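Local coordinates for receptor-like protein kinase ANXUR1 (Arabidopsis thaliana, PDB 6FIG) that acts as a receptor kinase in plant reproduction, its tandem malectin-like ectodomain probably sensing extracellular signals for a kinase that phosphorylates serine or threonine, at residues Q2-S7 with K21-T26; D71-L76 with M161-D166; S187-N192 with L367-M372. All blocks are in the same frame, centred on the assembly; numbering follows the deposited sequence.

Contact 1. Residues Q2-S7 with K21-T26. With CA (calcium ion), chain I; EDO (1,2-ethanediol), chain J.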
loop_
_atom_site.group_PDB
_atom_site.type_symbol
_atom_site.label_atom_id
_atom_site.label_comp_id
_atom_site.label_asym_id
_atom_site.label_seq_id
_atom_site.Cartn_x
_atom_site.Cartn_y
_atom_site.Cartn_z
ATOM N N GLN A 2 2.213 -10.881 6.588
ATOM C CA GLN A 2 1.933 -9.768 5.667
ATOM C C GLN A 2 1.732 -10.219 4.210
ATOM O O GLN A 2 2.001 -11.375 3.844
ATOM C CB GLN A 2 3.053 -8.698 5.739
ATOM C CG GLN A 2 4.416 -9.081 5.156
ATOM C CD GLN A 2 5.295 -9.887 6.110
ATOM O OE1 GLN A 2 4.927 -10.110 7.270
ATOM N NE2 GLN A 2 6.461 -10.332 5.627
ATOM N N ASP A 3 1.276 -9.281 3.380
ATOM C CA ASP A 3 1.200 -9.518 1.939
ATOM C C ASP A 3 2.608 -9.738 1.382
ATOM O O ASP A 3 3.558 -9.108 1.840
ATOM C CB ASP A 3 0.560 -8.344 1.204
ATOM C CG ASP A 3 -0.879 -8.074 1.630
ATOM O OD1 ASP A 3 -1.538 -8.957 2.209
ATOM O OD2 ASP A 3 -1.337 -6.956 1.357
ATOM N N LEU A 4 2.715 -10.652 0.421
ATOM C CA LEU A 4 3.968 -11.019 -0.225
ATOM C C LEU A 4 3.916 -10.845 -1.721
ATOM O O LEU A 4 2.884 -11.127 -2.353
ATOM C CB LEU A 4 4.278 -12.484 0.053
ATOM C CG LEU A 4 4.456 -12.902 1.505
ATOM C CD1 LEU A 4 4.772 -14.387 1.562
ATOM C CD2 LEU A 4 5.569 -12.112 2.152
ATOM N N ALA A 5 5.044 -10.414 -2.293
ATOM C CA ALA A 5 5.262 -10.464 -3.722
ATOM C C ALA A 5 6.643 -11.099 -3.872
ATOM O O ALA A 5 7.679 -10.450 -3.629
ATOM C CB ALA A 5 5.222 -9.088 -4.335
ATOM N N LEU A 6 6.639 -12.386 -4.208
ATOM C CA LEU A 6 7.848 -13.195 -4.275
ATOM C C LEU A 6 8.254 -13.385 -5.722
ATOM O O LEU A 6 7.469 -13.891 -6.532
ATOM C CB LEU A 6 7.617 -14.555 -3.641
ATOM C CG LEU A 6 6.989 -14.581 -2.251
ATOM C CD1 LEU A 6 6.814 -16.013 -1.789
ATOM C CD2 LEU A 6 7.827 -13.761 -1.268
ATOM N N SER A 7 9.469 -12.958 -6.063
ATOM C CA SER A 7 9.992 -13.225 -7.394
ATOM C C SER A 7 10.848 -14.463 -7.259
ATOM O O SER A 7 11.922 -14.429 -6.643
ATOM C CB SER A 7 10.804 -12.064 -7.958
ATOM O OG SER A 7 11.211 -12.391 -9.286
ATOM N N LYS A 21 7.140 -3.728 -5.315
ATOM C CA LYS A 21 8.353 -4.280 -4.715
ATOM C C LYS A 21 8.229 -5.789 -4.635
ATOM O O LYS A 21 7.192 -6.317 -4.239
ATOM C CB LYS A 21 8.611 -3.702 -3.325
ATOM C CG LYS A 21 9.051 -2.247 -3.346
ATOM C CD LYS A 21 9.312 -1.719 -1.937
ATOM C CE LYS A 21 8.977 -0.242 -1.817
ATOM N NZ LYS A 21 7.528 0.037 -2.002
ATOM N N TRP A 22 9.295 -6.483 -5.030
ATOM C CA TRP A 22 9.344 -7.941 -4.978
ATOM C C TRP A 22 10.553 -8.377 -4.149
ATOM O O TRP A 22 11.553 -7.650 -4.047
ATOM C CB TRP A 22 9.490 -8.526 -6.378
ATOM C CG TRP A 22 8.352 -8.284 -7.306
ATOM C CD1 TRP A 22 8.075 -7.143 -7.980
ATOM C CD2 TRP A 22 7.343 -9.228 -7.688
ATOM N NE1 TRP A 22 6.965 -7.312 -8.772
ATOM C CE2 TRP A 22 6.490 -8.581 -8.605
ATOM C CE3 TRP A 22 7.073 -10.551 -7.337
ATOM C CZ2 TRP A 22 5.386 -9.215 -9.189
ATOM C CZ3 TRP A 22 5.973 -11.181 -7.921
ATOM C CH2 TRP A 22 5.135 -10.504 -8.819
ATOM N N GLU A 23 10.445 -9.559 -3.553
ATOM C CA GLU A 23 11.521 -10.148 -2.762
ATOM C C GLU A 23 11.755 -11.598 -3.159
ATOM O O GLU A 23 10.902 -12.213 -3.796
ATOM C CB GLU A 23 11.210 -10.053 -1.264
ATOM C CG GLU A 23 10.063 -10.931 -0.775
ATOM C CD GLU A 23 9.848 -10.808 0.717
ATOM O OE1 GLU A 23 10.769 -11.126 1.486
ATOM O OE2 GLU A 23 8.766 -10.377 1.129
ATOM N N PRO A 24 12.927 -12.160 -2.789
ATOM C CA PRO A 24 13.152 -13.573 -3.059
ATOM C C PRO A 24 12.143 -14.498 -2.385
ATOM O O PRO A 24 11.629 -14.184 -1.296
ATOM C CB PRO A 24 14.542 -13.820 -2.471
ATOM C CG PRO A 24 15.220 -12.497 -2.549
ATOM C CD PRO A 24 14.127 -11.523 -2.209
ATOM N N ASP A 25 11.876 -15.633 -3.031
ATOM C CA ASP A 25 10.927 -16.616 -2.509
ATOM C C ASP A 25 11.521 -17.570 -1.483
ATOM O O ASP A 25 10.790 -18.330 -0.852
ATOM C CB ASP A 25 10.294 -17.410 -3.655
ATOM C CG ASP A 25 11.287 -18.298 -4.393
ATOM O OD1 ASP A 25 12.493 -17.969 -4.437
ATOM O OD2 ASP A 25 10.864 -19.321 -4.962
ATOM N N THR A 26 12.843 -17.502 -1.310
ATOM C CA THR A 26 13.631 -18.509 -0.601
ATOM C C THR A 26 13.112 -18.923 0.783
ATOM O O THR A 26 12.884 -20.111 1.021
ATOM C CB THR A 26 15.101 -18.041 -0.536
ATOM O OG1 THR A 26 15.589 -17.934 -1.884
ATOM C CG2 THR A 26 15.972 -19.015 0.234
HETATM CA CA CA I . 11.143 -14.568 -10.780
HETATM C C1 EDO J . 7.970 -7.006 -0.724
HETATM O O1 EDO J . 8.448 -7.508 -1.975
HETATM C C2 EDO J . 6.720 -7.804 -0.402
HETATM O O2 EDO J . 6.986 -9.205 -0.469
#
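Ala5 and Leu6 meet Trp22 and Glu23 in a short parallel pairing of strands 4-7 and 21-24, at the N-terminal end of the chain. Two backbone bonds tie it: Glu23 N gives its hydrogen to Ala5 O at 2.9 Å, and Ser7 N gives its own to Glu23 O at 2.8 Å. Glu23 thus offers both its N-H and its C=O to residues flanking Leu6, the alternation expected of a parallel bridge, although the strands diverge by 60°. The Ala5 methyl carbon CB lies over one face of the Trp22 indole, 4.1 Å from the centre of the six-membered ring, a CH-pi contact displaced toward the rim; Leu6 O comes to the ring edge instead, 3.4 Å from Trp22 CZ3. In the malectin-like beta-sandwich strand 4-7 is held between strand 21-24 and the antiparallel strand 151-161, and strand 14-15 pairs with 21-24 in turn. Ser7 also serves a calcium site: OG, anti to the backbone N (chi1 -177°), binds the ion at 2.6 Å; among its other ligands are Cys8 O, Pro51 O, Thr54 OG1 and Asn154 O. On the Glu23 side, Leu6 CD2 packs alongside Glu23 CG at 3.6 Å. A 1,2-ethanediol, probably from the crystallisation liquor, accepts a nearly straight bond from Ala5 N to its O2, and that hydroxyl donates to Glu23 OE2 at 2.7 Å.

Contact 2. Residues D71-L76 with M161-D166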
loop_
_atom_site.group_PDB
_atom_site.type_symbol
_atom_site.label_atom_id
_atom_site.label_comp_id
_atom_site.label_asym_id
_atom_site.label_seq_id
_atom_site.Cartn_x
_atom_site.Cartn_y
_atom_site.Cartn_z
ATOM N N ASP A 71 -8.923 -16.421 8.976
ATOM C CA ASP A 71 -10.292 -15.963 8.876
ATOM C C ASP A 71 -10.506 -14.962 7.734
ATOM O O ASP A 71 -11.589 -14.411 7.618
ATOM C CB ASP A 71 -10.744 -15.354 10.213
ATOM C CG ASP A 71 -9.914 -14.151 10.631
ATOM O OD1 ASP A 71 -8.724 -14.054 10.263
ATOM O OD2 ASP A 71 -10.452 -13.322 11.381
ATOM N N LYS A 72 -9.481 -14.733 6.909
ATOM C CA LYS A 72 -9.539 -13.732 5.851
ATOM C C LYS A 72 -9.424 -14.364 4.474
ATOM O O LYS A 72 -8.814 -15.429 4.290
ATOM C CB LYS A 72 -8.417 -12.689 6.012
ATOM C CG LYS A 72 -8.394 -11.975 7.355
ATOM C CD LYS A 72 -9.603 -11.096 7.586
ATOM C CE LYS A 72 -9.548 -10.452 8.968
ATOM N NZ LYS A 72 -10.640 -9.477 9.182
ATOM N N ARG A 73 -10.013 -13.682 3.501
ATOM C CA ARG A 73 -9.915 -14.048 2.105
ATOM C C ARG A 73 -8.593 -13.523 1.543
ATOM O O ARG A 73 -8.081 -12.504 2.035
ATOM C CB ARG A 73 -11.132 -13.441 1.377
ATOM C CG ARG A 73 -11.206 -13.664 -0.106
ATOM C CD ARG A 73 -12.544 -13.273 -0.699
ATOM N NE ARG A 73 -13.596 -14.244 -0.433
ATOM C CZ ARG A 73 -13.800 -15.368 -1.126
ATOM N NH1 ARG A 73 -13.000 -15.723 -2.117
ATOM N NH2 ARG A 73 -14.815 -16.163 -0.785
ATOM N N HIS A 74 -8.035 -14.245 0.568
ATOM C CA HIS A 74 -6.781 -13.841 -0.093
ATOM C C HIS A 74 -6.846 -13.874 -1.575
ATOM O O HIS A 74 -7.481 -14.763 -2.163
ATOM C CB HIS A 74 -5.627 -14.735 0.363
ATOM C CG HIS A 74 -5.333 -14.583 1.800
ATOM N ND1 HIS A 74 -6.062 -15.236 2.769
ATOM C CD2 HIS A 74 -4.455 -13.784 2.448
ATOM C CE1 HIS A 74 -5.637 -14.847 3.958
ATOM N NE2 HIS A 74 -4.667 -13.959 3.791
ATOM N N LEU A 75 -6.187 -12.904 -2.201
ATOM C CA LEU A 75 -5.808 -13.029 -3.587
ATOM C C LEU A 75 -4.499 -13.793 -3.678
ATOM O O LEU A 75 -3.563 -13.543 -2.898
ATOM C CB LEU A 75 -5.592 -11.679 -4.256
ATOM C CG LEU A 75 -6.772 -10.861 -4.644
ATOM C CD1 LEU A 75 -6.354 -9.522 -5.232
ATOM C CD2 LEU A 75 -7.709 -11.591 -5.606
ATOM N N LEU A 76 -4.445 -14.742 -4.599
ATOM C CA LEU A 76 -3.226 -15.473 -4.917
ATOM C C LEU A 76 -2.974 -15.268 -6.378
ATOM O O LEU A 76 -3.866 -15.556 -7.208
ATOM C CB LEU A 76 -3.375 -16.956 -4.607
ATOM C CG LEU A 76 -2.283 -17.886 -5.139
ATOM C CD1 LEU A 76 -0.952 -17.626 -4.436
ATOM C CD2 LEU A 76 -2.671 -19.343 -4.941
ATOM N N MET A 161 -7.473 -9.739 1.269
ATOM C CA MET A 161 -8.491 -8.907 0.617
ATOM C C MET A 161 -9.785 -8.962 1.393
ATOM O O MET A 161 -10.038 -9.903 2.106
ATOM C CB MET A 161 -8.715 -9.299 -0.837
ATOM C CG MET A 161 -9.346 -10.663 -1.011
ATOM S SD MET A 161 -9.702 -11.055 -2.701
ATOM C CE MET A 161 -11.108 -10.009 -3.019
ATOM N N PRO A 162 -10.608 -7.919 1.277
ATOM C CA PRO A 162 -11.928 -7.982 1.890
ATOM C C PRO A 162 -12.858 -9.011 1.212
ATOM O O PRO A 162 -12.583 -9.530 0.120
ATOM C CB PRO A 162 -12.497 -6.553 1.669
ATOM C CG PRO A 162 -11.330 -5.716 1.266
ATOM C CD PRO A 162 -10.378 -6.641 0.578
ATOM N N GLU A 163 -13.953 -9.290 1.905
ATOM C CA GLU A 163 -14.984 -10.175 1.364
ATOM C C GLU A 163 -15.829 -9.426 0.347
ATOM O O GLU A 163 -16.880 -8.884 0.665
ATOM C CB GLU A 163 -15.851 -10.729 2.492
ATOM C CG GLU A 163 -15.076 -11.633 3.431
ATOM C CD GLU A 163 -14.757 -13.010 2.858
ATOM O OE1 GLU A 163 -15.145 -13.352 1.719
ATOM O OE2 GLU A 163 -14.102 -13.773 3.595
ATOM N N LEU A 164 -15.351 -9.401 -0.885
ATOM C CA LEU A 164 -15.970 -8.590 -1.925
ATOM C C LEU A 164 -17.023 -9.360 -2.712
ATOM O O LEU A 164 -17.576 -8.807 -3.665
ATOM C CB LEU A 164 -14.917 -8.054 -2.877
ATOM C CG LEU A 164 -13.957 -7.056 -2.200
ATOM C CD1 LEU A 164 -12.966 -6.568 -3.244
ATOM C CD2 LEU A 164 -14.688 -5.910 -1.550
ATOM N N PHE A 165 -17.295 -10.613 -2.318
ATOM C CA PHE A 165 -18.216 -11.498 -3.041
ATOM C C PHE A 165 -19.372 -11.877 -2.142
ATOM O O PHE A 165 -19.203 -12.140 -0.963
ATOM C CB PHE A 165 -17.487 -12.762 -3.497
ATOM C CG PHE A 165 -16.279 -12.465 -4.347
ATOM C CD1 PHE A 165 -16.440 -12.035 -5.653
ATOM C CD2 PHE A 165 -15.005 -12.526 -3.810
ATOM C CE1 PHE A 165 -15.326 -11.738 -6.451
ATOM C CE2 PHE A 165 -13.893 -12.237 -4.583
ATOM C CZ PHE A 165 -14.049 -11.827 -5.904
ATOM N N ASP A 166 -20.567 -11.876 -2.702
ATOM C CA ASP A 166 -21.747 -12.333 -1.980
ATOM C C ASP A 166 -22.581 -13.132 -2.992
ATOM O O ASP A 166 -22.011 -13.940 -3.743
ATOM C CB ASP A 166 -22.488 -11.144 -1.364
ATOM C CG ASP A 166 -23.480 -11.569 -0.308
ATOM O OD1 ASP A 166 -23.090 -12.332 0.611
ATOM O OD2 ASP A 166 -24.645 -11.142 -0.388
HETATM O O HOH W 1 -13.610 -13.177 6.098
HETATM O O HOH W 2 -11.228 -11.146 4.211
#
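The loop that leaves strand 151-161 in the malectin-like fold passes alongside strand 73-80, where Arg73 meets Met161, Glu163 and Phe165. Met161 N donates to Arg73 O at 2.9 Å, approaching from above the carbonyl plane. Beside this bond the side chains of Arg73 and Met161 run alongside each other, CG to CG at 3.6 Å, until the methionine turns across Leu75 and sets SD 3.5 Å from Leu75 CG. Arg73 has CG anti to its backbone N (chi1 178°) and bends at chi3 (-76°), which turns NE toward Glu163. The resulting salt bridge is short and nearly straight, Arg73 NE to Glu163 OE1 at 2.8 Å; the oxygen lies in the guanidinium plane, yet is itself met from above the carboxylate plane, the two groups standing almost perpendicular. Phe165 CD2 comes over one guanidinium face, 4.0 Å from Arg73 NE. Glu163 is the centre of an inverse gamma turn, and its OE2 accepts from a water that also donates to Asp71 O. A second water links Arg73 N with Met161 O. Beyond the salt bridge, Arg73 NH1 bonds Ser127 of strand 122-128, while NH2 bonds the backbone oxygens of Lys181 and Ala183, so the buried guanidinium joins the loop to the neighbouring strand and to the chain leading into strand 185-192.

Contact 3. Residues S187-N192 with L367-M372. With CA (calcium ion), chain H.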
loop_
_atom_site.group_PDB
_atom_site.type_symbol
_atom_site.label_atom_id
_atom_site.label_comp_id
_atom_site.label_asym_id
_atom_site.label_seq_id
_atom_site.Cartn_x
_atom_site.Cartn_y
_atom_site.Cartn_z
ATOM N N SER A 187 -10.123 -15.324 -11.197
ATOM C CA SER A 187 -10.354 -14.117 -11.989
ATOM C C SER A 187 -10.066 -14.406 -13.430
ATOM O O SER A 187 -8.946 -14.724 -13.786
ATOM C CB SER A 187 -9.452 -12.981 -11.508
ATOM O OG SER A 187 -9.691 -12.730 -10.147
ATOM N N MET A 188 -11.092 -14.363 -14.281
ATOM C CA MET A 188 -10.902 -14.697 -15.679
ATOM C C MET A 188 -10.605 -13.462 -16.510
ATOM O O MET A 188 -9.756 -13.497 -17.378
ATOM C CB MET A 188 -12.132 -15.426 -16.242
ATOM C CG MET A 188 -12.586 -16.617 -15.424
ATOM S SD MET A 188 -11.344 -17.943 -15.335
ATOM C CE MET A 188 -11.307 -18.552 -17.005
ATOM N N PHE A 189 -11.393 -12.407 -16.296
ATOM C CA PHE A 189 -11.264 -11.139 -17.026
ATOM C C PHE A 189 -11.638 -10.012 -16.094
ATOM O O PHE A 189 -12.502 -10.170 -15.212
ATOM C CB PHE A 189 -12.193 -11.095 -18.252
ATOM C CG PHE A 189 -11.900 -12.166 -19.244
ATOM C CD1 PHE A 189 -10.885 -12.010 -20.166
ATOM C CD2 PHE A 189 -12.586 -13.378 -19.191
ATOM C CE1 PHE A 189 -10.563 -13.014 -21.024
ATOM C CE2 PHE A 189 -12.282 -14.395 -20.058
ATOM C CZ PHE A 189 -11.271 -14.222 -20.982
ATOM N N ARG A 190 -10.968 -8.886 -16.293
ATOM C CA ARG A 190 -11.201 -7.699 -15.492
ATOM C C ARG A 190 -10.984 -6.503 -16.372
ATOM O O ARG A 190 -9.854 -6.254 -16.816
ATOM C CB ARG A 190 -10.239 -7.625 -14.303
ATOM C CG ARG A 190 -10.422 -6.380 -13.468
ATOM C CD ARG A 190 -9.657 -6.430 -12.166
ATOM N NE ARG A 190 -10.178 -7.400 -11.212
ATOM C CZ ARG A 190 -9.558 -8.508 -10.785
ATOM N NH1 ARG A 190 -8.405 -8.895 -11.309
ATOM N NH2 ARG A 190 -10.127 -9.228 -9.837
ATOM N N LEU A 191 -12.074 -5.780 -16.666
ATOM C CA LEU A 191 -12.066 -4.757 -17.695
ATOM C C LEU A 191 -12.533 -3.400 -17.218
ATOM O O LEU A 191 -13.523 -3.293 -16.485
ATOM C CB LEU A 191 -12.969 -5.152 -18.878
ATOM C CG LEU A 191 -12.742 -6.525 -19.489
ATOM C CD1 LEU A 191 -13.739 -6.749 -20.606
ATOM C CD2 LEU A 191 -11.314 -6.708 -19.989
ATOM N N ASN A 192 -11.803 -2.372 -17.634
ATOM C CA ASN A 192 -12.294 -1.003 -17.583
ATOM C C ASN A 192 -13.017 -0.751 -18.899
ATOM O O ASN A 192 -12.385 -0.514 -19.926
ATOM C CB ASN A 192 -11.137 -0.012 -17.427
ATOM C CG ASN A 192 -11.601 1.413 -17.280
ATOM O OD1 ASN A 192 -12.805 1.646 -17.103
ATOM N ND2 ASN A 192 -10.679 2.369 -17.368
ATOM N N LEU A 367 -16.272 -4.464 -16.008
ATOM C CA LEU A 367 -16.714 -5.845 -16.069
ATOM C C LEU A 367 -15.675 -6.776 -15.493
ATOM O O LEU A 367 -14.537 -6.738 -15.922
ATOM C CB LEU A 367 -16.995 -6.260 -17.513
ATOM C CG LEU A 367 -17.496 -7.683 -17.769
ATOM C CD1 LEU A 367 -18.810 -8.013 -17.053
ATOM C CD2 LEU A 367 -17.639 -7.885 -19.263
ATOM N N GLU A 368 -16.104 -7.645 -14.592
ATOM C CA GLU A 368 -15.241 -8.726 -14.113
ATOM C C GLU A 368 -15.957 -10.035 -14.316
ATOM O O GLU A 368 -17.181 -10.123 -14.161
ATOM C CB GLU A 368 -14.914 -8.534 -12.657
ATOM C CG GLU A 368 -14.119 -7.275 -12.385
ATOM C CD GLU A 368 -13.997 -7.008 -10.913
ATOM O OE1 GLU A 368 -14.974 -6.540 -10.297
ATOM O OE2 GLU A 368 -12.928 -7.338 -10.300
ATOM N N ILE A 369 -15.192 -11.068 -14.660
ATOM C CA ILE A 369 -15.725 -12.410 -14.831
ATOM C C ILE A 369 -14.932 -13.338 -13.921
ATOM O O ILE A 369 -13.703 -13.372 -14.026
ATOM C CB ILE A 369 -15.662 -12.878 -16.281
ATOM C CG1 ILE A 369 -16.464 -11.894 -17.160
ATOM C CG2 ILE A 369 -16.183 -14.306 -16.387
ATOM C CD1 ILE A 369 -16.471 -12.210 -18.617
ATOM N N PHE A 370 -15.636 -14.036 -13.035
ATOM C CA PHE A 370 -15.016 -14.998 -12.098
ATOM C C PHE A 370 -15.538 -16.414 -12.314
ATOM O O PHE A 370 -16.731 -16.620 -12.508
ATOM C CB PHE A 370 -15.355 -14.604 -10.675
ATOM C CG PHE A 370 -14.912 -13.225 -10.319
ATOM C CD1 PHE A 370 -13.585 -12.966 -9.975
ATOM C CD2 PHE A 370 -15.815 -12.176 -10.327
ATOM C CE1 PHE A 370 -13.185 -11.671 -9.670
ATOM C CE2 PHE A 370 -15.403 -10.893 -10.014
ATOM C CZ PHE A 370 -14.100 -10.649 -9.694
ATOM N N LYS A 371 -14.632 -17.385 -12.288
ATOM C CA LYS A 371 -15.000 -18.805 -12.239
ATOM C C LYS A 371 -15.199 -19.241 -10.811
ATOM O O LYS A 371 -14.319 -19.009 -9.998
ATOM C CB LYS A 371 -13.871 -19.629 -12.839
ATOM C CG LYS A 371 -14.118 -21.114 -12.933
ATOM C CD LYS A 371 -12.817 -21.856 -13.217
ATOM C CE LYS A 371 -12.329 -21.640 -14.631
ATOM N NZ LYS A 371 -10.973 -22.207 -14.780
ATOM N N MET A 372 -16.299 -19.901 -10.508
ATOM C CA MET A 372 -16.514 -20.480 -9.190
ATOM C C MET A 372 -15.954 -21.893 -9.156
ATOM O O MET A 372 -16.033 -22.625 -10.151
ATOM C CB MET A 372 -18.007 -20.549 -8.875
ATOM C CG MET A 372 -18.690 -19.208 -8.898
ATOM S SD MET A 372 -20.392 -19.310 -8.328
ATOM C CE MET A 372 -20.155 -19.655 -6.587
HETATM CA CA CA H . -14.967 2.431 -17.382
HETATM O O HOH W 3 -12.011 -7.846 -7.872
#
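Phe189 and Ile369 form a hydrogen-bonded pair in the antiparallel pairing of strands 185-192 and 363-372, near the centre of the ectodomain, and a classic beta bulge interrupts the register at Met188. The tight part lies on the Asn192 side of the bulge. Leu191 and Leu367 exchange two backbone bonds, Leu191 N to Leu367 O at 2.7 Å and Leu367 N to Leu191 O at 3.0 Å, and Ile369 N donates to Phe189 O. On the sheet face carrying Phe189, Leu191, Leu367 and Ile369, contacts are apolar, and Phe272 of strand 268-273 touches Leu191, Leu367 and Ile369. The other face holds the buried pair of Arg190 and Glu368, which run side by side. Arg190 is bent at chi3 (-69°), turning NE onto Glu368 OE2 at 2.9 Å; the oxygen is met on its anti side, and a water accepting from Arg190 NH2 donates to the same atom. Both charged groups have further partners: Arg190 NH1 makes a salt bridge with Glu125, and Glu368 OE1 bonds His285.

At the bulge the pairing becomes looser. Met188 N and Phe189 N both point at Ile369 O, the first bond 2.8 Å and the second weak at 3.4 Å. Met188, partly exposed, crosses Lys371 obliquely with SD 3.9 Å from Lys371 CE; the ammonium group continues to Gln186, Asp275 and Leu378. Ser187, also partly exposed, sets OG at the edge of the Phe370 ring and bonds Glu125. At the far end of the pairing Asn192 turns away from strand 363-372, CG anti to its backbone N, and its OD1 binds a calcium ion at 2.3 Å.

In the fold
Along the chain the three contacts follow in series, contact 1 closing before contact 2 opens and contact 2 before contact 3. Contacts 1 and 2 lie about 20 Å apart between centres and share strand 151-161, which pairs with strands 4-7 and 73-80 and then runs into the loop of contact 2. Contacts 2 and 3 are about 15 Å apart between centres and touch where Phe165 CE1 packs 3.6 Å from Phe370 CZ, the rings edge-to-face; strand 122-128, paired with both 73-80 and 185-192, also bridges them. Contacts 1 and 3 each include a calcium ligand. The series passes from N-terminal strands to strands near the chain's centre, as fits an ectodomain of tandem malectin-like units.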